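Universal stress protein MJ0577 (Methanocaldococcus jannaschii, PDB 1MJH) binds ATP and one manganese ion per subunit as a homodimer of the universal stress protein A family. Local coordinates at residues Ile8-Asp13 and Glu19-His24. Residues are numbered along the deposited sequence; the frame is centred on the assembly and turned at random.
With ATP (adenosine-5'-triphosphate), chain F.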
ATOM      1  N   ILE B   8       2.137 -11.919   6.421  1.00 19.44           N
ATOM      2  CA  ILE B   8       1.203 -10.854   6.028  1.00 20.96           C
ATOM      3  C   ILE B   8       0.099 -10.648   7.062  1.00 22.70           C
ATOM      4  O   ILE B   8      -0.482 -11.639   7.571  1.00 23.78           O
ATOM      5  CB  ILE B   8       0.506 -11.336   4.711  1.00 21.31           C
ATOM      6  CG1 ILE B   8       1.527 -11.477   3.611  1.00 21.64           C
ATOM      7  CG2 ILE B   8      -0.612 -10.379   4.288  1.00 21.96           C
ATOM      8  CD1 ILE B   8       1.070 -12.394   2.454  1.00 25.01           C
ATOM      9  N   LEU B   9      -0.259  -9.391   7.308  1.00 21.30           N
ATOM     10  CA  LEU B   9      -1.440  -9.106   8.139  1.00 20.76           C
ATOM     11  C   LEU B   9      -2.583  -8.799   7.172  1.00 20.85           C
ATOM     12  O   LEU B   9      -2.405  -7.900   6.336  1.00 22.84           O
ATOM     13  CB  LEU B   9      -1.319  -7.921   9.103  1.00 20.23           C
ATOM     14  CG  LEU B   9      -2.561  -7.486   9.896  1.00 20.22           C
ATOM     15  CD1 LEU B   9      -3.053  -8.642  10.803  1.00 26.15           C
ATOM     16  CD2 LEU B   9      -2.318  -6.266  10.783  1.00 18.78           C
ATOM     17  N   TYR B  10      -3.723  -9.503   7.272  1.00 19.35           N
ATOM     18  CA  TYR B  10      -4.841  -9.240   6.392  1.00 20.66           C
ATOM     19  C   TYR B  10      -6.048  -8.981   7.284  1.00 19.37           C
ATOM     20  O   TYR B  10      -6.648  -9.918   7.854  1.00 20.56           O
ATOM     21  CB  TYR B  10      -5.138 -10.448   5.460  1.00 19.84           C
ATOM     22  CG  TYR B  10      -6.463 -10.369   4.754  1.00 20.34           C
ATOM     23  CD1 TYR B  10      -6.819  -9.204   4.057  1.00 18.64           C
ATOM     24  CD2 TYR B  10      -7.365 -11.427   4.766  1.00 21.53           C
ATOM     25  CE1 TYR B  10      -8.030  -9.119   3.396  1.00 20.39           C
ATOM     26  CE2 TYR B  10      -8.582 -11.338   4.103  1.00 22.79           C
ATOM     27  CZ  TYR B  10      -8.902 -10.192   3.435  1.00 21.65           C
ATOM     28  OH  TYR B  10     -10.121 -10.063   2.771  1.00 22.85           O
ATOM     29  N   PRO B  11      -6.316  -7.725   7.568  1.00 17.80           N
ATOM     30  CA  PRO B  11      -7.451  -7.340   8.397  1.00 18.57           C
ATOM     31  C   PRO B  11      -8.685  -7.220   7.494  1.00 18.93           C
ATOM     32  O   PRO B  11      -8.634  -6.546   6.472  1.00 20.28           O
ATOM     33  CB  PRO B  11      -7.053  -5.963   8.918  1.00 24.03           C
ATOM     34  CG  PRO B  11      -6.112  -5.370   7.900  1.00 19.94           C
ATOM     35  CD  PRO B  11      -5.558  -6.527   7.109  1.00 20.14           C
ATOM     36  N   THR B  12      -9.747  -7.927   7.874  1.00 20.05           N
ATOM     37  CA  THR B  12     -10.948  -7.877   7.041  1.00 20.07           C
ATOM     38  C   THR B  12     -12.177  -7.495   7.836  1.00 21.78           C
ATOM     39  O   THR B  12     -12.311  -7.904   8.999  1.00 21.90           O
ATOM     40  CB  THR B  12     -11.184  -9.269   6.371  1.00 21.03           C
ATOM     41  OG1 THR B  12     -12.412  -9.140   5.646  1.00 22.37           O
ATOM     42  CG2 THR B  12     -11.365 -10.384   7.386  1.00 19.65           C
ATOM     43  N   ASP B  13     -13.054  -6.689   7.249  1.00 17.46           N
ATOM     44  CA  ASP B  13     -14.344  -6.345   7.809  1.00 22.09           C
ATOM     45  C   ASP B  13     -15.449  -7.038   7.016  1.00 21.58           C
ATOM     46  O   ASP B  13     -16.626  -6.708   7.171  1.00 21.40           O
ATOM     47  CB  ASP B  13     -14.542  -4.800   7.741  1.00 18.89           C
ATOM     48  CG  ASP B  13     -14.386  -4.283   6.320  1.00 21.00           C
ATOM     49  OD1 ASP B  13     -14.112  -5.104   5.406  1.00 21.50           O
ATOM     50  OD2 ASP B  13     -14.471  -3.047   6.087  1.00 21.48           O
ATOM     51  N   GLU B  19     -12.792  -8.142   0.250  1.00 19.08           N
ATOM     52  CA  GLU B  19     -12.697  -9.365  -0.580  1.00 19.82           C
ATOM     53  C   GLU B  19     -11.832  -9.179  -1.798  1.00 18.88           C
ATOM     54  O   GLU B  19     -11.134 -10.115  -2.187  1.00 21.01           O
ATOM     55  CB  GLU B  19     -14.120  -9.807  -0.989  1.00 22.52           C
ATOM     56  CG  GLU B  19     -14.749 -10.543   0.206  1.00 25.55           C
ATOM     57  CD  GLU B  19     -14.256 -11.998   0.232  1.00 31.04           C
ATOM     58  OE1 GLU B  19     -14.224 -12.739  -0.792  1.00 34.52           O
ATOM     59  OE2 GLU B  19     -13.892 -12.403   1.369  1.00 39.76           O
ATOM     60  N   ILE B  20     -11.760  -7.953  -2.395  1.00 18.56           N
ATOM     61  CA  ILE B  20     -10.800  -7.714  -3.441  1.00 18.19           C
ATOM     62  C   ILE B  20      -9.384  -7.870  -2.882  1.00 20.34           C
ATOM     63  O   ILE B  20      -8.506  -8.433  -3.539  1.00 18.82           O
ATOM     64  CB  ILE B  20     -10.917  -6.320  -4.105  1.00 19.68           C
ATOM     65  CG1 ILE B  20     -12.388  -6.127  -4.531  1.00 21.95           C
ATOM     66  CG2 ILE B  20     -10.017  -6.244  -5.338  1.00 19.96           C
ATOM     67  CD1 ILE B  20     -12.642  -4.740  -5.123  1.00 23.87           C
ATOM     68  N   ALA B  21      -9.156  -7.282  -1.731  1.00 19.49           N
ATOM     69  CA  ALA B  21      -7.816  -7.383  -1.092  1.00 20.28           C
ATOM     70  C   ALA B  21      -7.433  -8.814  -0.842  1.00 20.14           C
ATOM     71  O   ALA B  21      -6.235  -9.122  -0.834  1.00 19.18           O
ATOM     72  CB  ALA B  21      -7.844  -6.600   0.236  1.00 20.41           C
ATOM     73  N   LEU B  22      -8.359  -9.754  -0.548  1.00 18.31           N
ATOM     74  CA  LEU B  22      -7.997 -11.160  -0.412  1.00 18.38           C
ATOM     75  C   LEU B  22      -7.326 -11.688  -1.650  1.00 17.72           C
ATOM     76  O   LEU B  22      -6.424 -12.561  -1.586  1.00 20.25           O
ATOM     77  CB  LEU B  22      -9.272 -11.958  -0.044  1.00 21.19           C
ATOM     78  CG  LEU B  22      -9.076 -13.461   0.109  1.00 22.76           C
ATOM     79  CD1 LEU B  22      -8.066 -13.800   1.169  1.00 23.39           C
ATOM     80  CD2 LEU B  22     -10.471 -14.014   0.524  1.00 21.84           C
ATOM     81  N   LYS B  23      -7.763 -11.266  -2.862  1.00 20.35           N
ATOM     82  CA  LYS B  23      -7.132 -11.689  -4.085  1.00 19.88           C
ATOM     83  C   LYS B  23      -5.622 -11.371  -4.081  1.00 19.32           C
ATOM     84  O   LYS B  23      -4.842 -12.161  -4.613  1.00 20.16           O
ATOM     85  CB  LYS B  23      -7.754 -11.047  -5.328  1.00 21.68           C
ATOM     86  CG  LYS B  23      -9.281 -11.281  -5.393  1.00 28.05           C
ATOM     87  CD  LYS B  23      -9.825 -10.589  -6.650  1.00 34.19           C
ATOM     88  CE  LYS B  23     -11.169 -11.099  -7.096  1.00 53.21           C
ATOM     89  NZ  LYS B  23     -11.310 -12.561  -7.354  1.00 53.35           N
ATOM     90  N   HIS B  24      -5.296 -10.197  -3.544  1.00 17.27           N
ATOM     91  CA  HIS B  24      -3.885  -9.765  -3.489  1.00 20.79           C
ATOM     92  C   HIS B  24      -3.139 -10.548  -2.434  1.00 22.26           C
ATOM     93  O   HIS B  24      -1.994 -10.949  -2.696  1.00 20.94           O
ATOM     94  CB  HIS B  24      -3.783  -8.245  -3.202  1.00 19.13           C
ATOM     95  CG  HIS B  24      -4.338  -7.490  -4.385  1.00 19.83           C
ATOM     96  ND1 HIS B  24      -3.468  -6.887  -5.286  1.00 20.99           N
ATOM     97  CD2 HIS B  24      -5.612  -7.235  -4.772  1.00 19.69           C
ATOM     98  CE1 HIS B  24      -4.223  -6.317  -6.225  1.00 17.08           C
ATOM     99  NE2 HIS B  24      -5.544  -6.509  -5.975  1.00 19.15           N
TER
HETATM  100  PG  ATP F3001     -15.375   4.204   7.473  1.00 20.85           P
HETATM  101  O1G ATP F3001     -14.343   5.248   7.722  1.00 21.13           O
HETATM  102  O2G ATP F3001     -15.206   3.155   8.423  1.00 22.89           O
HETATM  103  O3G ATP F3001     -16.746   4.736   7.488  1.00 24.04           O
HETATM  104  PB  ATP F3001     -15.099   2.376   5.172  1.00 19.91           P
HETATM  105  O1B ATP F3001     -15.587   2.591   3.803  1.00 20.64           O
HETATM  106  O2B ATP F3001     -15.920   1.376   5.863  1.00 18.32           O
HETATM  107  O3B ATP F3001     -15.050   3.748   5.942  1.00 23.09           O
HETATM  108  PA  ATP F3001     -12.522   1.249   6.160  1.00 20.61           P
HETATM  109  O1A ATP F3001     -11.471   2.216   6.362  1.00 19.12           O
HETATM  110  O2A ATP F3001     -13.210   0.764   7.307  1.00 20.22           O
HETATM  111  O3A ATP F3001     -13.579   1.901   5.085  1.00 20.12           O
HETATM  112  O5' ATP F3001     -12.152  -0.061   5.364  1.00 18.70           O
HETATM  113  C5' ATP F3001     -10.807  -0.146   4.827  1.00 20.72           C
HETATM  114  C4' ATP F3001     -10.240  -1.524   5.118  1.00 17.11           C
HETATM  115  O4' ATP F3001      -9.965  -1.585   6.574  1.00 18.95           O
HETATM  116  C3' ATP F3001     -11.149  -2.720   4.880  1.00 21.39           C
HETATM  117  O3' ATP F3001     -11.199  -3.122   3.504  1.00 17.06           O
HETATM  118  C2' ATP F3001     -10.481  -3.765   5.808  1.00 20.81           C
HETATM  119  O2' ATP F3001      -9.310  -4.292   5.153  1.00 18.17           O
HETATM  120  C1' ATP F3001     -10.109  -2.882   7.028  1.00 18.06           C
HETATM  121  N9  ATP F3001     -11.089  -2.932   8.105  1.00 18.40           N
HETATM  122  C8  ATP F3001     -12.103  -2.083   8.381  1.00 17.84           C
HETATM  123  N7  ATP F3001     -12.759  -2.372   9.488  1.00 22.13           N
HETATM  124  C5  ATP F3001     -12.191  -3.474   9.924  1.00 17.05           C
HETATM  125  C6  ATP F3001     -12.465  -4.240  11.045  1.00 19.88           C
HETATM  126  N6  ATP F3001     -13.462  -3.918  11.869  1.00 22.55           N
HETATM  127  N1  ATP F3001     -11.704  -5.313  11.239  1.00 22.65           N
HETATM  128  C2  ATP F3001     -10.667  -5.625  10.395  1.00 18.94           C
HETATM  129  N3  ATP F3001     -10.321  -4.940   9.291  1.00 19.61           N
HETATM  130  C4  ATP F3001     -11.168  -3.898   9.136  1.00 17.34           C
HETATM  131  O   HOH W   1     -12.856 -10.673   3.512  1.00 26.41           O
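Tyr10 CA and Leu22 CA, 7.7 Å apart, are the nearest pair between strand 8-11 and helix 19-24, whose short axes run nearly antiparallel (165°) and approach to 9.6 Å. With CG anti to the backbone N (chi1 167°), the Tyr10 ring reaches across to the helix. Two apolar groups meet it obliquely: Ala21 CB lies 4.0 Å from Tyr10 CE1, and Leu22 CD1 lies 3.9 Å from Tyr10 CE2, the Leu22 side chain crossing that of Tyr10 at about a right angle. The hydroxyl abuts the helix, Tyr10 OH 3.5 Å from Leu22 CB, and hydrogen-bonds to Ala18 O one turn earlier. A water donates to both Tyr10 OH (2.9 Å) and Glu19 OE2 (2.9 Å) and also bonds Thr12 OG1, tying the strand and the loop after it to the helix. A leucine in place of Tyr10 would probably leave Ala18 O without this partner and the water with one anchor fewer. At the end of the strand, Pro11 O accepts a 2.7 Å hydrogen bond from ATP O2', while Asp13 packs against the base and ribose. This is the first strand-loop-helix of a parallel beta-alpha-beta unit in this HUP-clan fold, whose C-terminal strand end and following loop (Pro11-Asp13) form part of the ATP pocket.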